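Local coordinates for IroE protein (Escherichia coli, PDB 2GZS) that hydrolyses the trilactone of enterobactin and its glucosylated salmochelin forms, preferring the iron-free siderophores and usually cutting only once to give linear trimers, at residues 101-106 / 175-180; 91-96 / 118-123; 154-159 / 180-185. All coordinates share one frame; numbering follows the deposited sequence.

Interaction 1 (101-106 / 175-180); sequences RKTDLH and LGRGYD. With DFP (diisopropyl phosphonate), chain B.
Arg177 reaches across to the 101-106 loop and carries nearly all of this contact, and its guanidinium is held at the edge and over one face. At the edge lies the backbone carbonyl of Arg101, its oxygen tilted 20° out of the guanidinium plane: NH1 donates to Arg101 O at 2.7 Å with an N-H...O angle of 141°, and NH2 adds a weak second bond to Arg101 O at 3.0 Å. One acceptor is thus shared by two nitrogens, which is consistent with the bent angle. Over one face sits Thr103, its CB 3.6 Å from Arg177 CZ and above the centre of the group. The bend at chi3 (72°) turns the head of the arginine to meet both partners. The rotation of Thr103 is restrained by its OG1, which accepts from Leu105 N at 3.0 Å in an ST turn. A glycine here removes CB and OG1, and would probably leave that guanidinium face without its cover and Leu105 N-H without its side-chain acceptor.

Beyond this patch the contact thins quickly. Leu105 CD2 only brushes Arg177 CD at 4.2 Å, while the exposed side chains of Arg101 and Lys102 lead away toward the solvent side. The buried area totals 175 Å², and none of the touching residues is buried. Glu99 also accepts from the backbone N of Arg177 and of Gly178.

Gly176 to Tyr179 forms a type I turn, and Gly178 occupies the N-cap position of helix 179-187. Gly176, at the start of this turn, has CA 3.6 Å from C2' of diisopropyl phosphonate, and Leu175 CD1 lies 3.9 Å from C1 of the same ligand. The arrangement is that of a surface loop fastened beside the ligand pocket of an alpha/beta-hydrolase esterase, between strand 167-171 and the next helix.

Interaction 2 (91-96 / 118-123); sequences AYDYTP and NNFRQL
Asp93 OD2, on the carboxylate that packs beside Phe120, is gripped by the hydroxyls of Tyr27 and Tyr79, while OD1 forms a salt bridge with Arg25 NE. Asp93 CB stands 4.2 Å from the centroid of the Phe120 ring, 29° off the ring normal, an off-centre CH-pi contact. Asp93 CG also packs on the ring, 3.9 Å from Phe120 CD1, and with only 12° between the planes the carboxylate lies nearly parallel to it. Phe120 has CG anti to its own backbone nitrogen, which carries the ring in toward helix 87-93. The backbones themselves come close, leaving Phe120 CB 3.3 Å from Asp93 O.

The Tyr94 ring meets the same phenyl obliquely, planes 45° apart, with Tyr94 CE1 3.7 Å from Phe120 CE2. Its OH is hydrogen-bonded to Asp50 N. At the outer end a water bridges two side chains that do not bond directly: it lies 2.9 Å from Tyr92 OH, in the plane of that ring, and donates to Asn119 OD1.

No hydrogen bond passes directly between 91-96 and 118-123: the aromatic and aliphatic surfaces pack together, and the buried charge of Asp93 is probably kept as a carboxylate by the arginine and tyrosines around it.

Interaction 3 (154-159 / 180-185); sequences FVLDSW and DALLSR
Leu156 and Leu182 meet between two near-parallel helices of the alpha/beta-hydrolase fold: helix 150-161, which follows the nucleophile Ser149, and helix 179-187, with strand 167-171 between them in the chain. The segment axes approach to 10.1 Å and their directions differ by 22°, so the helices run nearly alongside each other. In the leucine pair both CB atoms are directed at the facing helix and the side chains cross obliquely. Leu156 CB touches Leu182 CG at 3.8 Å, and the same Leu182 CG is 4.2 Å from Leu156 CD1. Leu156 also rests on Ser170 of strand 167-171, while Leu182 packs against Leu153 and Leu160.

The charged pair uses the next residue of one helix, Asp157, and Arg185, three residues beyond Leu182. Asp157 holds CG anti to its backbone nitrogen, which swings the carboxylate to the side where Arg185 arrives. Arg185, bent at chi3, sends NH1 edge-on to Asp157 OD1, whereas its NH2 stays 3.8 Å from Asp157 OD1. The other oxygen, OD2, is engaged by Ser117 OG and Arg121 NH2. This is therefore a one-oxygen salt bridge, and the 62° between carboxylate and guanidinium planes is consistent with it. Asp157, though buried, has both oxygens satisfied, and its negative charge is probably stabilised by two arginines. Arg185 NH1 donates to Asp157 OD1 at 3.0 Å, nearly along the C-O axis of that oxygen, with an N-H...O angle of 165°.

In the fold
Interactions 2 and 3 are continuous: Arg121 NH2 of interaction 2 forms a salt bridge with Asp157 OD2 at 2.9 Å and a probable hydrogen bond with Ser158 OG at 3.0 Å, and Phe120 meets the ring of Phe154 edge-to-face. Their centres are 13 Å apart. Interaction 1 joins interaction 3 through helix 179-187, sharing Asp180, but comes no nearer to interaction 2 than about 5 Å between nearest atoms. Around the active site, interaction 1 supplies Leu175 and Gly176 to the diisopropyl phosphonate pocket, while the Tyr94 side chain of interaction 2 lies about 7 Å from the ligand. Interaction 3 is more distant: the side chain of Leu182 is about 10 Å from the bound diisopropyl phosphonate.

Interaction 1 (101-106 / 175-180)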
loop_
_atom_site.group_PDB
_atom_site.type_symbol
_atom_site.label_atom_id
_atom_site.label_comp_id
_atom_site.label_asym_id
_atom_site.label_seq_id
_atom_site.Cartn_x
_atom_site.Cartn_y
_atom_site.Cartn_z
ATOM N N ARG A 101 3.329 3.081 -22.088
ATOM C CA ARG A 101 4.025 3.862 -23.125
ATOM C C ARG A 101 4.889 2.982 -24.019
ATOM O O ARG A 101 5.651 2.167 -23.474
ATOM C CB ARG A 101 4.848 4.946 -22.428
ATOM C CG ARG A 101 3.946 5.756 -21.486
ATOM C CD ARG A 101 3.787 7.195 -21.942
ATOM N NE ARG A 101 2.404 7.564 -22.203
ATOM C CZ ARG A 101 1.497 6.930 -22.935
ATOM N NH1 ARG A 101 1.772 5.794 -23.554
ATOM N NH2 ARG A 101 0.271 7.439 -23.060
ATOM N N LYS A 102 4.758 3.140 -25.344
ATOM C CA LYS A 102 5.633 2.437 -26.290
ATOM C C LYS A 102 5.657 0.917 -26.100
ATOM O O LYS A 102 6.735 0.328 -26.018
ATOM C CB LYS A 102 7.059 2.980 -26.160
ATOM C CG LYS A 102 7.086 4.502 -26.035
ATOM C CD LYS A 102 7.950 5.126 -27.122
ATOM C CE LYS A 102 7.422 6.502 -27.523
ATOM N NZ LYS A 102 8.390 7.244 -28.378
ATOM N N THR A 103 4.484 0.320 -26.020
ATOM C CA THR A 103 4.384 -1.130 -25.859
ATOM C C THR A 103 3.070 -1.662 -26.352
ATOM O O THR A 103 2.044 -0.979 -26.420
ATOM C CB THR A 103 4.489 -1.494 -24.367
ATOM O OG1 THR A 103 4.553 -2.912 -24.217
ATOM C CG2 THR A 103 3.206 -1.056 -23.642
ATOM N N ASP A 104 3.033 -2.967 -26.670
ATOM C CA ASP A 104 1.670 -3.480 -26.880
ATOM C C ASP A 104 1.350 -4.564 -25.852
ATOM O O ASP A 104 0.499 -5.403 -26.154
ATOM C CB ASP A 104 1.537 -4.017 -28.299
ATOM C CG ASP A 104 1.303 -2.844 -29.260
ATOM O OD1 ASP A 104 0.552 -1.914 -28.884
ATOM O OD2 ASP A 104 1.880 -2.887 -30.372
ATOM N N LEU A 105 2.014 -4.457 -24.712
ATOM C CA LEU A 105 1.720 -5.433 -23.648
ATOM C C LEU A 105 0.267 -5.269 -23.191
ATOM O O LEU A 105 -0.411 -6.235 -22.863
ATOM C CB LEU A 105 2.602 -5.233 -22.417
ATOM C CG LEU A 105 2.157 -5.927 -21.130
ATOM C CD1 LEU A 105 2.219 -7.451 -21.250
ATOM C CD2 LEU A 105 3.051 -5.397 -20.006
ATOM N N HIS A 106 -0.153 -4.021 -23.223
ATOM C CA HIS A 106 -1.539 -3.728 -22.822
ATOM C C HIS A 106 -2.332 -3.362 -24.085
ATOM O O HIS A 106 -3.364 -2.687 -24.004
ATOM C CB HIS A 106 -1.622 -2.644 -21.741
ATOM C CG HIS A 106 -0.694 -2.805 -20.584
ATOM N ND1 HIS A 106 -0.953 -3.695 -19.574
ATOM C CD2 HIS A 106 0.480 -2.209 -20.241
ATOM C CE1 HIS A 106 0.023 -3.654 -18.673
ATOM N NE2 HIS A 106 0.918 -2.751 -19.054
ATOM N N LEU A 175 9.972 -3.242 -10.682
ATOM C CA LEU A 175 9.483 -4.299 -11.568
ATOM C C LEU A 175 8.611 -3.749 -12.722
ATOM O O LEU A 175 8.331 -4.515 -13.672
ATOM C CB LEU A 175 8.690 -5.347 -10.767
ATOM C CG LEU A 175 9.501 -5.990 -9.635
ATOM C CD1 LEU A 175 8.610 -6.968 -8.879
ATOM C CD2 LEU A 175 10.740 -6.664 -10.257
ATOM N N GLY A 176 8.160 -2.504 -12.568
ATOM C CA GLY A 176 7.184 -1.911 -13.547
ATOM C C GLY A 176 7.856 -1.210 -14.712
ATOM O O GLY A 176 8.939 -0.648 -14.666
ATOM N N ARG A 177 7.166 -1.330 -15.895
ATOM C CA ARG A 177 7.750 -0.632 -17.055
ATOM C C ARG A 177 7.852 0.881 -16.871
ATOM O O ARG A 177 8.755 1.554 -17.373
ATOM C CB ARG A 177 6.822 -0.862 -18.248
ATOM C CG ARG A 177 6.684 -2.288 -18.724
ATOM C CD ARG A 177 5.816 -2.211 -20.011
ATOM N NE ARG A 177 6.638 -1.615 -21.074
ATOM C CZ ARG A 177 6.545 -0.410 -21.619
ATOM N NH1 ARG A 177 5.658 0.534 -21.282
ATOM N NH2 ARG A 177 7.434 -0.134 -22.578
ATOM N N GLY A 178 6.895 1.448 -16.146
ATOM C CA GLY A 178 6.975 2.922 -16.068
ATOM C C GLY A 178 7.567 3.399 -14.753
ATOM O O GLY A 178 7.308 4.500 -14.240
ATOM N N TYR A 179 8.405 2.547 -14.132
ATOM C CA TYR A 179 9.117 2.923 -12.908
ATOM C C TYR A 179 9.902 4.203 -13.069
ATOM O O TYR A 179 9.818 5.132 -12.289
ATOM C CB TYR A 179 10.079 1.788 -12.518
ATOM C CG TYR A 179 11.172 1.960 -11.515
ATOM C CD1 TYR A 179 10.788 2.278 -10.211
ATOM C CD2 TYR A 179 12.538 1.809 -11.775
ATOM C CE1 TYR A 179 11.737 2.453 -9.222
ATOM C CE2 TYR A 179 13.500 1.972 -10.785
ATOM C CZ TYR A 179 13.080 2.299 -9.500
ATOM O OH TYR A 179 13.956 2.472 -8.447
ATOM N N ASP A 180 10.761 4.288 -14.097
ATOM C CA ASP A 180 11.590 5.465 -14.262
ATOM C C ASP A 180 10.728 6.685 -14.550
ATOM O O ASP A 180 11.154 7.756 -14.065
ATOM C CB ASP A 180 12.625 5.298 -15.395
ATOM C CG ASP A 180 13.694 4.247 -15.041
ATOM O OD1 ASP A 180 14.655 4.640 -14.354
ATOM O OD2 ASP A 180 13.588 3.079 -15.456
HETATM C C1 DFP B . 5.637 -9.270 -9.918
HETATM C C2 DFP B . 5.510 -10.236 -11.099
HETATM C C3 DFP B . 5.777 -9.991 -8.585
HETATM C "C1'" DFP B . 4.378 -6.029 -12.807
HETATM C "C2'" DFP B . 5.271 -4.842 -12.593
HETATM C "C3'" DFP B . 4.770 -6.672 -14.180
HETATM P P DFP B . 4.136 -7.076 -10.372
HETATM O O1P DFP B . 4.365 -8.548 -9.903
HETATM O O2P DFP B . 4.680 -7.018 -11.853
HETATM O O3P DFP B . 2.684 -6.637 -10.266
#

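Interaction 2 (91-96 / 118-123)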
loop_
_atom_site.group_PDB
_atom_site.type_symbol
_atom_site.label_atom_id
_atom_site.label_comp_id
_atom_site.label_asym_id
_atom_site.label_seq_id
_atom_site.Cartn_x
_atom_site.Cartn_y
_atom_site.Cartn_z
ATOM N N ALA A 91 -3.985 -5.019 -12.726
ATOM C CA ALA A 91 -3.191 -4.356 -13.775
ATOM C C ALA A 91 -3.863 -3.047 -14.251
ATOM O O ALA A 91 -3.094 -2.191 -14.595
ATOM C CB ALA A 91 -3.071 -5.257 -14.998
ATOM N N TYR A 92 -5.179 -3.039 -14.176
ATOM C CA TYR A 92 -5.901 -1.792 -14.518
ATOM C C TYR A 92 -5.858 -0.790 -13.365
ATOM O O TYR A 92 -5.465 0.353 -13.491
ATOM C CB TYR A 92 -7.341 -2.115 -14.893
ATOM C CG TYR A 92 -7.995 -0.836 -15.444
ATOM C CD1 TYR A 92 -7.604 -0.230 -16.632
ATOM C CD2 TYR A 92 -9.009 -0.229 -14.743
ATOM C CE1 TYR A 92 -8.238 0.954 -17.088
ATOM C CE2 TYR A 92 -9.653 0.927 -15.134
ATOM C CZ TYR A 92 -9.237 1.498 -16.320
ATOM O OH TYR A 92 -9.879 2.657 -16.737
ATOM N N ASP A 93 -6.328 -1.313 -12.183
ATOM C CA ASP A 93 -6.505 -0.350 -11.081
ATOM C C ASP A 93 -5.274 0.285 -10.550
ATOM O O ASP A 93 -5.284 1.399 -10.006
ATOM C CB ASP A 93 -7.171 -1.089 -9.907
ATOM C CG ASP A 93 -8.632 -1.412 -10.064
ATOM O OD1 ASP A 93 -9.299 -0.707 -10.869
ATOM O OD2 ASP A 93 -9.137 -2.340 -9.413
ATOM N N TYR A 94 -4.100 -0.448 -10.653
ATOM C CA TYR A 94 -2.903 0.024 -9.964
ATOM C C TYR A 94 -1.961 0.829 -10.818
ATOM O O TYR A 94 -0.969 1.414 -10.319
ATOM C CB TYR A 94 -2.121 -1.161 -9.357
ATOM C CG TYR A 94 -2.883 -1.967 -8.309
ATOM C CD1 TYR A 94 -4.133 -1.626 -7.820
ATOM C CD2 TYR A 94 -2.264 -3.120 -7.818
ATOM C CE1 TYR A 94 -4.785 -2.417 -6.850
ATOM C CE2 TYR A 94 -2.893 -3.916 -6.867
ATOM C CZ TYR A 94 -4.146 -3.549 -6.399
ATOM O OH TYR A 94 -4.779 -4.346 -5.451
ATOM N N THR A 95 -2.279 0.882 -12.126
ATOM C CA THR A 95 -1.291 1.490 -13.000
ATOM C C THR A 95 -1.672 2.877 -13.521
ATOM O O THR A 95 -2.831 3.130 -13.856
ATOM C CB THR A 95 -1.047 0.607 -14.257
ATOM O OG1 THR A 95 -2.327 0.339 -14.865
ATOM C CG2 THR A 95 -0.312 -0.679 -13.913
ATOM N N PRO A 96 -0.713 3.793 -13.634
ATOM C CA PRO A 96 -0.945 5.130 -14.218
ATOM C C PRO A 96 -0.800 4.999 -15.740
ATOM O O PRO A 96 -0.316 3.952 -16.249
ATOM C CB PRO A 96 0.221 5.969 -13.657
ATOM C CG PRO A 96 1.326 4.969 -13.617
ATOM C CD PRO A 96 0.707 3.634 -13.206
ATOM N N ASN A 118 -6.136 6.556 -11.318
ATOM C CA ASN A 118 -6.852 7.697 -10.707
ATOM C C ASN A 118 -8.249 7.296 -10.352
ATOM O O ASN A 118 -8.748 7.757 -9.286
ATOM C CB ASN A 118 -6.825 8.847 -11.693
ATOM C CG ASN A 118 -5.484 9.490 -11.876
ATOM O OD1 ASN A 118 -4.547 9.339 -11.098
ATOM N ND2 ASN A 118 -5.371 10.318 -12.922
ATOM N N ASN A 119 -8.911 6.462 -11.138
ATOM C CA ASN A 119 -10.287 6.077 -10.748
ATOM C C ASN A 119 -10.261 5.160 -9.541
ATOM O O ASN A 119 -11.184 5.254 -8.724
ATOM C CB ASN A 119 -10.996 5.338 -11.886
ATOM C CG ASN A 119 -11.047 6.067 -13.222
ATOM O OD1 ASN A 119 -10.556 5.528 -14.206
ATOM N ND2 ASN A 119 -11.639 7.229 -13.247
ATOM N N PHE A 120 -9.217 4.316 -9.430
ATOM C CA PHE A 120 -9.144 3.431 -8.247
ATOM C C PHE A 120 -8.834 4.307 -7.029
ATOM O O PHE A 120 -9.430 4.033 -5.958
ATOM C CB PHE A 120 -8.071 2.378 -8.494
ATOM C CG PHE A 120 -7.872 1.471 -7.260
ATOM C CD1 PHE A 120 -8.919 0.713 -6.755
ATOM C CD2 PHE A 120 -6.613 1.443 -6.655
ATOM C CE1 PHE A 120 -8.712 -0.110 -5.633
ATOM C CE2 PHE A 120 -6.449 0.653 -5.513
ATOM C CZ PHE A 120 -7.487 -0.102 -4.981
ATOM N N ARG A 121 -7.985 5.299 -7.128
ATOM C CA ARG A 121 -7.708 6.182 -5.985
ATOM C C ARG A 121 -9.000 6.900 -5.597
ATOM O O ARG A 121 -9.207 7.068 -4.391
ATOM C CB ARG A 121 -6.577 7.145 -6.292
ATOM C CG ARG A 121 -6.190 7.938 -5.011
ATOM C CD ARG A 121 -4.747 8.492 -5.101
ATOM N NE ARG A 121 -4.501 8.914 -6.441
ATOM C CZ ARG A 121 -3.742 8.380 -7.412
ATOM N NH1 ARG A 121 -3.799 9.057 -8.559
ATOM N NH2 ARG A 121 -2.993 7.294 -7.327
ATOM N N GLN A 122 -9.837 7.352 -6.537
ATOM C CA GLN A 122 -11.088 8.021 -6.118
ATOM C C GLN A 122 -11.938 7.032 -5.392
ATOM O O GLN A 122 -12.566 7.361 -4.364
ATOM C CB GLN A 122 -11.779 8.503 -7.421
ATOM C CG GLN A 122 -13.235 8.916 -7.196
ATOM C CD GLN A 122 -13.479 10.380 -7.519
ATOM O OE1 GLN A 122 -14.460 10.958 -7.026
ATOM N NE2 GLN A 122 -12.553 10.876 -8.348
ATOM N N LEU A 123 -12.066 5.800 -5.822
ATOM C CA LEU A 123 -12.837 4.779 -5.139
ATOM C C LEU A 123 -12.279 4.618 -3.717
ATOM O O LEU A 123 -12.992 4.570 -2.687
ATOM C CB LEU A 123 -12.754 3.432 -5.866
ATOM C CG LEU A 123 -13.178 2.227 -5.046
ATOM C CD1 LEU A 123 -14.690 2.264 -4.834
ATOM C CD2 LEU A 123 -12.821 0.911 -5.739
HETATM O O HOH W 1 -12.200 3.630 -15.306
#

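Interaction 3 (154-159 / 180-185)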
loop_
_atom_site.group_PDB
_atom_site.type_symbol
_atom_site.label_atom_id
_atom_site.label_comp_id
_atom_site.label_asym_id
_atom_site.label_seq_id
_atom_site.Cartn_x
_atom_site.Cartn_y
_atom_site.Cartn_z
ATOM N N PHE A 154 1.326 2.069 -7.907
ATOM C CA PHE A 154 0.141 2.788 -7.426
ATOM C C PHE A 154 0.515 3.665 -6.236
ATOM O O PHE A 154 0.037 4.798 -6.110
ATOM C CB PHE A 154 -0.966 1.806 -6.991
ATOM C CG PHE A 154 -2.191 2.577 -6.523
ATOM C CD1 PHE A 154 -3.054 3.181 -7.431
ATOM C CD2 PHE A 154 -2.446 2.702 -5.154
ATOM C CE1 PHE A 154 -4.132 3.937 -6.964
ATOM C CE2 PHE A 154 -3.522 3.459 -4.664
ATOM C CZ PHE A 154 -4.361 4.036 -5.595
ATOM N N VAL A 155 1.386 3.134 -5.333
ATOM C CA VAL A 155 1.754 3.976 -4.174
ATOM C C VAL A 155 2.505 5.216 -4.559
ATOM O O VAL A 155 2.294 6.313 -4.066
ATOM C CB VAL A 155 2.582 3.134 -3.190
ATOM C CG1 VAL A 155 3.154 3.946 -2.027
ATOM C CG2 VAL A 155 1.713 2.021 -2.610
ATOM N N LEU A 156 3.448 5.100 -5.531
ATOM C CA LEU A 156 4.175 6.299 -6.033
ATOM C C LEU A 156 3.206 7.298 -6.678
ATOM O O LEU A 156 3.290 8.510 -6.411
ATOM C CB LEU A 156 5.249 5.915 -7.050
ATOM C CG LEU A 156 6.429 5.110 -6.507
ATOM C CD1 LEU A 156 7.392 4.712 -7.641
ATOM C CD2 LEU A 156 7.163 5.865 -5.404
ATOM N N ASP A 157 2.306 6.802 -7.490
ATOM C CA ASP A 157 1.285 7.602 -8.161
ATOM C C ASP A 157 0.462 8.372 -7.115
ATOM O O ASP A 157 0.120 9.563 -7.297
ATOM C CB ASP A 157 0.447 6.729 -9.085
ATOM C CG ASP A 157 -0.547 7.501 -9.942
ATOM O OD1 ASP A 157 -0.051 8.372 -10.726
ATOM O OD2 ASP A 157 -1.782 7.320 -9.908
ATOM N N SER A 158 0.177 7.683 -6.009
ATOM C CA SER A 158 -0.653 8.286 -4.957
ATOM C C SER A 158 0.191 9.255 -4.139
ATOM O O SER A 158 -0.323 10.329 -3.742
ATOM C CB SER A 158 -1.131 7.145 -4.024
ATOM O OG SER A 158 -1.990 6.282 -4.734
ATOM N N TRP A 159 1.463 8.960 -3.868
ATOM C CA TRP A 159 2.314 9.940 -3.170
ATOM C C TRP A 159 2.354 11.247 -3.955
ATOM O O TRP A 159 2.371 12.371 -3.453
ATOM C CB TRP A 159 3.756 9.352 -3.060
ATOM C CG TRP A 159 4.690 10.280 -2.317
ATOM C CD1 TRP A 159 4.870 10.379 -0.947
ATOM C CD2 TRP A 159 5.582 11.242 -2.876
ATOM N NE1 TRP A 159 5.804 11.340 -0.670
ATOM C CE2 TRP A 159 6.272 11.899 -1.858
ATOM C CE3 TRP A 159 5.848 11.604 -4.199
ATOM C CZ2 TRP A 159 7.221 12.899 -2.072
ATOM C CZ3 TRP A 159 6.790 12.597 -4.434
ATOM C CH2 TRP A 159 7.461 13.224 -3.405
ATOM N N ASP A 180 10.761 4.288 -14.097
ATOM C CA ASP A 180 11.590 5.465 -14.262
ATOM C C ASP A 180 10.728 6.685 -14.550
ATOM O O ASP A 180 11.154 7.756 -14.065
ATOM C CB ASP A 180 12.625 5.298 -15.395
ATOM C CG ASP A 180 13.694 4.247 -15.041
ATOM O OD1 ASP A 180 14.655 4.640 -14.354
ATOM O OD2 ASP A 180 13.588 3.079 -15.456
ATOM N N ALA A 181 9.651 6.478 -15.313
ATOM C CA ALA A 181 8.812 7.687 -15.576
ATOM C C ALA A 181 8.195 8.237 -14.296
ATOM O O ALA A 181 8.062 9.445 -14.029
ATOM C CB ALA A 181 7.672 7.386 -16.530
ATOM N N LEU A 182 7.779 7.308 -13.420
ATOM C CA LEU A 182 7.263 7.705 -12.100
ATOM C C LEU A 182 8.336 8.281 -11.224
ATOM O O LEU A 182 8.075 9.304 -10.536
ATOM C CB LEU A 182 6.694 6.461 -11.372
ATOM C CG LEU A 182 5.299 6.352 -10.831
ATOM C CD1 LEU A 182 4.344 7.408 -11.342
ATOM C CD2 LEU A 182 4.751 4.939 -11.128
ATOM N N LEU A 183 9.530 7.688 -11.178
ATOM C CA LEU A 183 10.582 8.364 -10.398
ATOM C C LEU A 183 10.922 9.785 -10.847
ATOM O O LEU A 183 11.257 10.666 -10.065
ATOM C CB LEU A 183 11.918 7.590 -10.459
ATOM C CG LEU A 183 12.015 6.451 -9.447
ATOM C CD1 LEU A 183 13.392 5.800 -9.510
ATOM C CD2 LEU A 183 11.675 6.943 -8.046
ATOM N N SER A 184 10.886 9.981 -12.150
ATOM C CA SER A 184 11.096 11.275 -12.794
ATOM C C SER A 184 10.052 12.269 -12.290
ATOM O O SER A 184 10.356 13.427 -11.963
ATOM C CB SER A 184 11.002 11.104 -14.312
ATOM O OG SER A 184 11.426 12.339 -14.898
ATOM N N ARG A 185 8.799 11.804 -12.161
ATOM C CA ARG A 185 7.813 12.745 -11.577
ATOM C C ARG A 185 8.036 12.958 -10.089
ATOM O O ARG A 185 7.868 14.085 -9.565
ATOM C CB ARG A 185 6.409 12.203 -11.778
ATOM C CG ARG A 185 5.939 12.051 -13.218
ATOM C CD ARG A 185 4.704 11.165 -13.400
ATOM N NE ARG A 185 3.514 11.559 -12.683
ATOM C CZ ARG A 185 2.434 10.984 -12.198
ATOM N NH1 ARG A 185 2.168 9.679 -12.293
ATOM N NH2 ARG A 185 1.520 11.739 -11.557
#